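Local coordinates for conserved hypothetical protein (Sulfolobus solfataricus, PDB 2FNA) that binds ADP and is an archaeal AAA+ ATPase, so that it probably hydrolyses ATP, although its cellular role is not established, at residues Met2-Ser7 against Arg220-Ala225; Ala164-Lys169 against Phe197-Ser202. All blocks are in the same frame, centred on the assembly; numbering follows the deposited sequence.

Interaction 1 (Met2-Ser7 against Arg220-Ala225). With ADP (adenosine-5'-diphosphate), chain D.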
loop_
_atom_site.group_PDB
_atom_site.type_symbol
_atom_site.label_atom_id
_atom_site.label_comp_id
_atom_site.label_asym_id
_atom_site.label_seq_id
_atom_site.Cartn_x
_atom_site.Cartn_y
_atom_site.Cartn_z
HETATM N N MSE A 2 -4.065 16.505 14.148
HETATM C CA MSE A 2 -5.039 15.917 15.057
HETATM C C MSE A 2 -5.381 14.519 14.575
HETATM O O MSE A 2 -5.020 14.129 13.471
HETATM C CB MSE A 2 -6.287 16.806 15.114
HETATM C CG MSE A 2 -6.914 17.069 13.750
HETATM SE SE MSE A 2 -8.400 18.340 13.777
HETATM C CE MSE A 2 -7.371 20.050 14.415
ATOM N N LEU A 3 -6.048 13.748 15.416
ATOM C CA LEU A 3 -6.268 12.348 15.146
ATOM C C LEU A 3 -7.031 12.083 13.832
ATOM O O LEU A 3 -6.811 11.085 13.167
ATOM C CB LEU A 3 -7.029 11.724 16.300
ATOM C CG LEU A 3 -7.035 10.204 16.357
ATOM C CD1 LEU A 3 -5.623 9.730 16.775
ATOM C CD2 LEU A 3 -8.087 9.693 17.348
ATOM N N PHE A 4 -7.925 12.986 13.471
ATOM C CA PHE A 4 -8.756 12.804 12.286
ATOM C C PHE A 4 -8.276 13.531 11.022
ATOM O O PHE A 4 -9.032 13.631 10.070
ATOM C CB PHE A 4 -10.187 13.222 12.601
ATOM C CG PHE A 4 -10.838 12.424 13.699
ATOM C CD1 PHE A 4 -10.586 11.077 13.872
ATOM C CD2 PHE A 4 -11.737 13.035 14.550
ATOM C CE1 PHE A 4 -11.214 10.379 14.875
ATOM C CE2 PHE A 4 -12.355 12.335 15.528
ATOM C CZ PHE A 4 -12.095 11.001 15.686
ATOM N N ASP A 5 -7.037 14.034 10.980
ATOM C CA ASP A 5 -6.514 14.572 9.721
ATOM C C ASP A 5 -6.625 13.518 8.581
ATOM O O ASP A 5 -6.219 12.352 8.725
ATOM C CB ASP A 5 -5.046 15.015 9.853
ATOM C CG ASP A 5 -4.869 16.234 10.727
ATOM O OD1 ASP A 5 -5.834 17.009 10.937
ATOM O OD2 ASP A 5 -3.733 16.439 11.190
ATOM N N THR A 6 -7.229 13.929 7.483
ATOM C CA THR A 6 -7.428 13.084 6.330
ATOM C C THR A 6 -6.230 13.252 5.377
ATOM O O THR A 6 -6.322 13.957 4.328
ATOM C CB THR A 6 -8.736 13.469 5.559
ATOM O OG1 THR A 6 -8.621 14.817 5.105
ATOM C CG2 THR A 6 -9.972 13.289 6.464
ATOM N N SER A 7 -5.121 12.687 5.810
ATOM C CA SER A 7 -3.901 12.467 5.033
ATOM C C SER A 7 -3.063 11.500 5.908
ATOM O O SER A 7 -3.362 11.314 7.112
ATOM C CB SER A 7 -3.157 13.772 4.674
ATOM O OG SER A 7 -2.730 14.501 5.821
ATOM N N ARG A 220 -11.056 8.497 21.444
ATOM C CA ARG A 220 -9.860 9.300 21.608
ATOM C C ARG A 220 -9.880 10.596 20.783
ATOM O O ARG A 220 -9.452 11.633 21.263
ATOM C CB ARG A 220 -8.615 8.487 21.296
ATOM C CG ARG A 220 -7.407 9.367 21.198
ATOM C CD ARG A 220 -6.111 8.653 21.382
ATOM N NE ARG A 220 -5.075 9.498 20.794
ATOM C CZ ARG A 220 -3.804 9.152 20.658
ATOM N NH1 ARG A 220 -3.388 7.962 21.090
ATOM N NH2 ARG A 220 -2.952 10.009 20.084
ATOM N N GLY A 221 -10.393 10.563 19.559
ATOM C CA GLY A 221 -10.368 11.759 18.716
ATOM C C GLY A 221 -11.390 12.791 19.139
ATOM O O GLY A 221 -11.175 14.009 19.004
ATOM N N PHE A 222 -12.521 12.314 19.649
ATOM C CA PHE A 222 -13.555 13.227 20.196
ATOM C C PHE A 222 -13.180 13.856 21.535
ATOM O O PHE A 222 -13.399 15.076 21.764
ATOM C CB PHE A 222 -14.902 12.493 20.269
ATOM C CG PHE A 222 -15.469 12.146 18.911
ATOM C CD1 PHE A 222 -15.353 13.030 17.842
ATOM C CD2 PHE A 222 -16.106 10.932 18.689
ATOM C CE1 PHE A 222 -15.880 12.721 16.592
ATOM C CE2 PHE A 222 -16.638 10.619 17.452
ATOM C CZ PHE A 222 -16.515 11.503 16.392
ATOM N N GLN A 223 -12.612 13.044 22.422
ATOM C CA GLN A 223 -12.065 13.544 23.676
ATOM C C GLN A 223 -10.999 14.619 23.420
ATOM O O GLN A 223 -11.037 15.711 24.003
ATOM C CB GLN A 223 -11.576 12.378 24.568
ATOM C CG GLN A 223 -12.780 11.485 25.028
ATOM C CD GLN A 223 -12.467 10.505 26.169
ATOM O OE1 GLN A 223 -11.291 10.249 26.494
ATOM N NE2 GLN A 223 -13.533 9.940 26.781
ATOM N N GLU A 224 -10.131 14.362 22.463
ATOM C CA GLU A 224 -9.149 15.346 22.021
ATOM C C GLU A 224 -9.733 16.635 21.415
ATOM O O GLU A 224 -9.209 17.722 21.676
ATOM C CB GLU A 224 -8.222 14.664 21.027
ATOM C CG GLU A 224 -7.357 15.567 20.152
ATOM C CD GLU A 224 -6.545 14.730 19.150
ATOM O OE1 GLU A 224 -5.796 13.820 19.616
ATOM O OE2 GLU A 224 -6.696 14.971 17.921
ATOM N N ALA A 225 -10.790 16.537 20.600
ATOM C CA ALA A 225 -11.496 17.741 20.110
ATOM C C ALA A 225 -12.288 18.454 21.213
ATOM O O ALA A 225 -12.682 19.611 21.061
ATOM C CB ALA A 225 -12.437 17.387 18.941
HETATM P PB ADP D . -2.480 3.041 3.777
HETATM O O1B ADP D . -2.443 1.739 4.511
HETATM O O2B ADP D . -3.548 3.046 2.688
HETATM O O3B ADP D . -1.169 3.615 3.357
HETATM P PA ADP D . -2.704 5.579 5.270
HETATM O O1A ADP D . -1.465 5.725 6.093
HETATM O O2A ADP D . -2.641 6.366 4.028
HETATM O O3A ADP D . -3.143 4.053 4.920
HETATM O "O5'" ADP D . -3.921 5.918 6.234
HETATM C "C5'" ADP D . -5.267 6.073 5.754
HETATM C "C4'" ADP D . -5.970 7.182 6.534
HETATM O "O4'" ADP D . -6.310 6.766 7.843
HETATM C "C3'" ADP D . -5.157 8.424 6.726
HETATM O "O3'" ADP D . -6.083 9.524 6.845
HETATM C "C2'" ADP D . -4.492 8.229 8.071
HETATM O "O2'" ADP D . -4.181 9.456 8.714
HETATM C "C1'" ADP D . -5.585 7.506 8.808
HETATM N N9 ADP D . -5.143 6.535 9.803
HETATM C C8 ADP D . -4.933 5.220 9.582
HETATM N N7 ADP D . -4.606 4.607 10.720
HETATM C C5 ADP D . -4.582 5.548 11.693
HETATM C C6 ADP D . -4.317 5.594 13.148
HETATM N N6 ADP D . -3.967 4.473 13.812
HETATM N N1 ADP D . -4.439 6.786 13.798
HETATM C C2 ADP D . -4.800 7.915 13.160
HETATM N N3 ADP D . -5.064 7.948 11.842
HETATM C C4 ADP D . -4.975 6.816 11.090
#

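Interaction 2 (Ala164-Lys169 against Phe197-Ser202). With EDO (1,2-ethanediol), chain F.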
loop_
_atom_site.group_PDB
_atom_site.type_symbol
_atom_site.label_atom_id
_atom_site.label_comp_id
_atom_site.label_asym_id
_atom_site.label_seq_id
_atom_site.Cartn_x
_atom_site.Cartn_y
_atom_site.Cartn_z
ATOM N N ALA A 164 22.043 -6.095 -2.370
ATOM C CA ALA A 164 21.951 -5.254 -1.200
ATOM C C ALA A 164 21.662 -6.071 0.050
ATOM O O ALA A 164 22.351 -5.939 1.071
ATOM C CB ALA A 164 20.847 -4.201 -1.410
ATOM N N TYR A 165 20.637 -6.910 -0.036
ATOM C CA TYR A 165 20.260 -7.804 1.060
ATOM C C TYR A 165 21.466 -8.573 1.572
ATOM O O TYR A 165 21.746 -8.575 2.779
ATOM C CB TYR A 165 19.128 -8.772 0.607
ATOM C CG TYR A 165 18.503 -9.557 1.755
ATOM C CD1 TYR A 165 19.218 -10.556 2.406
ATOM C CD2 TYR A 165 17.215 -9.304 2.169
ATOM C CE1 TYR A 165 18.660 -11.268 3.445
ATOM C CE2 TYR A 165 16.653 -9.999 3.210
ATOM C CZ TYR A 165 17.391 -10.978 3.849
ATOM O OH TYR A 165 16.830 -11.675 4.866
ATOM N N ASP A 166 22.189 -9.233 0.665
ATOM C CA ASP A 166 23.342 -10.048 1.072
ATOM C C ASP A 166 24.605 -9.229 1.420
ATOM O O ASP A 166 25.380 -9.647 2.283
ATOM C CB ASP A 166 23.683 -11.114 0.013
ATOM C CG ASP A 166 22.542 -12.119 -0.219
ATOM O OD1 ASP A 166 21.624 -12.246 0.637
ATOM O OD2 ASP A 166 22.565 -12.783 -1.279
ATOM N N ASN A 167 24.792 -8.062 0.789
ATOM C CA ASN A 167 26.096 -7.347 0.853
ATOM C C ASN A 167 26.127 -5.885 1.336
ATOM O O ASN A 167 27.187 -5.403 1.742
ATOM C CB ASN A 167 26.758 -7.401 -0.522
ATOM C CG ASN A 167 26.852 -8.810 -1.045
ATOM O OD1 ASN A 167 27.658 -9.597 -0.564
ATOM N ND2 ASN A 167 25.986 -9.157 -1.998
ATOM N N LEU A 168 25.007 -5.176 1.249
ATOM C CA LEU A 168 24.944 -3.753 1.632
ATOM C C LEU A 168 24.261 -3.686 2.986
ATOM O O LEU A 168 23.028 -3.713 3.100
ATOM C CB LEU A 168 24.239 -2.904 0.553
ATOM C CG LEU A 168 24.854 -2.943 -0.864
ATOM C CD1 LEU A 168 24.090 -2.076 -1.829
ATOM C CD2 LEU A 168 26.310 -2.515 -0.860
ATOM N N LYS A 169 25.102 -3.642 4.018
ATOM C CA LYS A 169 24.666 -3.773 5.411
ATOM C C LYS A 169 24.128 -2.496 6.012
ATOM O O LYS A 169 23.510 -2.548 7.066
ATOM C CB LYS A 169 25.801 -4.316 6.287
ATOM C CG LYS A 169 26.402 -5.664 5.794
ATOM C CD LYS A 169 25.442 -6.868 5.939
ATOM C CE LYS A 169 25.836 -7.998 4.981
ATOM N NZ LYS A 169 25.463 -9.366 5.474
ATOM N N PHE A 197 14.754 -15.570 -3.128
ATOM C CA PHE A 197 14.221 -16.806 -2.593
ATOM C C PHE A 197 14.923 -17.220 -1.295
ATOM O O PHE A 197 16.140 -17.214 -1.234
ATOM C CB PHE A 197 14.325 -17.942 -3.590
ATOM C CG PHE A 197 13.659 -19.204 -3.110
ATOM C CD1 PHE A 197 12.274 -19.335 -3.173
ATOM C CD2 PHE A 197 14.400 -20.230 -2.546
ATOM C CE1 PHE A 197 11.646 -20.489 -2.703
ATOM C CE2 PHE A 197 13.768 -21.394 -2.086
ATOM C CZ PHE A 197 12.387 -21.508 -2.172
ATOM N N GLY A 198 14.147 -17.594 -0.273
ATOM C CA GLY A 198 14.708 -18.191 0.936
ATOM C C GLY A 198 15.216 -17.190 1.957
ATOM O O GLY A 198 15.698 -17.579 3.019
ATOM N N ARG A 199 15.080 -15.896 1.647
ATOM C CA ARG A 199 15.538 -14.822 2.521
ATOM C C ARG A 199 14.386 -14.298 3.341
ATOM O O ARG A 199 13.316 -14.075 2.812
ATOM C CB ARG A 199 16.157 -13.714 1.667
ATOM C CG ARG A 199 17.421 -14.204 1.012
ATOM C CD ARG A 199 17.907 -13.315 -0.096
ATOM N NE ARG A 199 19.236 -13.746 -0.522
ATOM C CZ ARG A 199 19.490 -14.824 -1.274
ATOM N NH1 ARG A 199 18.518 -15.628 -1.741
ATOM N NH2 ARG A 199 20.750 -15.107 -1.580
ATOM N N ALA A 200 14.579 -14.099 4.634
ATOM C CA ALA A 200 13.457 -13.709 5.479
ATOM C C ALA A 200 13.245 -12.194 5.447
ATOM O O ALA A 200 14.202 -11.424 5.371
ATOM C CB ALA A 200 13.624 -14.229 6.907
ATOM N N PHE A 201 11.972 -11.794 5.423
ATOM C CA PHE A 201 11.580 -10.403 5.534
ATOM C C PHE A 201 10.981 -10.161 6.902
ATOM O O PHE A 201 10.175 -10.965 7.368
ATOM C CB PHE A 201 10.534 -10.065 4.473
ATOM C CG PHE A 201 10.937 -10.442 3.064
ATOM C CD1 PHE A 201 12.262 -10.396 2.660
ATOM C CD2 PHE A 201 9.973 -10.815 2.135
ATOM C CE1 PHE A 201 12.628 -10.742 1.371
ATOM C CE2 PHE A 201 10.333 -11.140 0.826
ATOM C CZ PHE A 201 11.666 -11.106 0.456
ATOM N N SER A 202 11.379 -9.068 7.552
ATOM C CA SER A 202 10.715 -8.598 8.761
ATOM C C SER A 202 9.380 -8.010 8.311
ATOM O O SER A 202 9.341 -7.054 7.496
ATOM C CB SER A 202 11.535 -7.532 9.473
ATOM O OG SER A 202 10.895 -7.097 10.665
HETATM C C1 EDO F . 8.075 -15.172 4.737
HETATM O O1 EDO F . 6.765 -14.546 4.802
HETATM C C2 EDO F . 9.222 -14.225 4.394
HETATM O O2 EDO F . 10.103 -14.133 5.524
#

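Interaction 1 (Met2-Ser7 against Arg220-Ala225)
L3 and G221 have the nearest CA atoms across the contact, 5.5 Å apart, where a type I beta turn from M2 to D5 meets the last turns of helix 211-225. This N-terminal segment forms part of the nucleotide pocket of the AAA+ ATPase: the ADP O2' hydroxyl hydrogen-bonds to S7 O at 2.6 Å. M2 N binds D5 OD2 from above the carboxylate plane, joining the two ends of the turn. L3 points its CB at the helix, and with CG anti to the backbone N (chi1 -165°) its methyl CD2 packs on G221, tight against CA at 3.4 Å. Its other methyl, CD1, lies between the ADP adenine at C2 and R220 NE. The F4 ring sits beside the same glycine, CZ 3.6 Å from G221 CA. It turns its edge to one face of F222, a T-shaped pair with planes 67° apart. The closest atoms of the two rings are F4 CE2 and F222 CE1, at 3.7 Å. Both rings also rest on L254 of helix 243-256. E224, an exposed residue with its chain extended beyond CG, receives the L3 amide on the syn lone pair of OE2, a nearly straight bond with N to OE2 2.9 Å (167°).

Interaction 2 (Ala164-Lys169 against Phe197-Ser202)
Y165 CG stands anti to its backbone N (chi1 -169°), and its CB already points toward the 197-202 loop, while R199 CG is anti to its carbonyl carbon (chi1 -67°) and the chain runs extended as far as NE. R199 CB lies over one face of the Y165 ring, a CH-pi contact 4.0 Å from the centroid, and CD follows past Y165 CD1. The guanidinium stands steeply to the ring and grips D166 side-on. NE bonds D166 OD1 at 3.0 Å, almost in the guanidinium plane, and NH2 reaches D166 OD2, also at 3.0 Å but somewhat tilted; both carboxylate oxygens use syn lone pairs. This two-point salt bridge fixes the rotation of both groups. At the ring's far end Y165 OH donates to A200 O at 2.7 Å, in the carbonyl plane on a lone pair. Beside it, F201 brings CD1 to 4.4 Å from Y165 CE2, and both aromatic residues touch I32. The contact joins the C-terminal end of helix 158-167 to the loop entering strand 202-206, an outer strand of the parallel sheet in the P-loop ATPase fold.

Overall arrangement
From the N terminus, the ADP-contacting segment 2-7 precedes helix 19-27 and strand 32-37. The chain then adds strands 58-62 and 139-144 of the parallel sheet before helix 158-167 provides the first half of interaction 2. After strand 171-177 and helix 180-186, the loop at 197-202 returns to that helix and closes a short excursion. Strand 202-206 follows beside strand 32-37, and helix 211-225 finally meets the N-terminal segment, so interaction 1 closes a much longer loop that encloses the smaller one. The contacts do not touch, their centres lying about 38 Å apart: one ties the nucleotide pocket to helix 211-225, which follows the last strand of the sheet, the other ties helix 158-167 to the loop leading into edge strand 202-206.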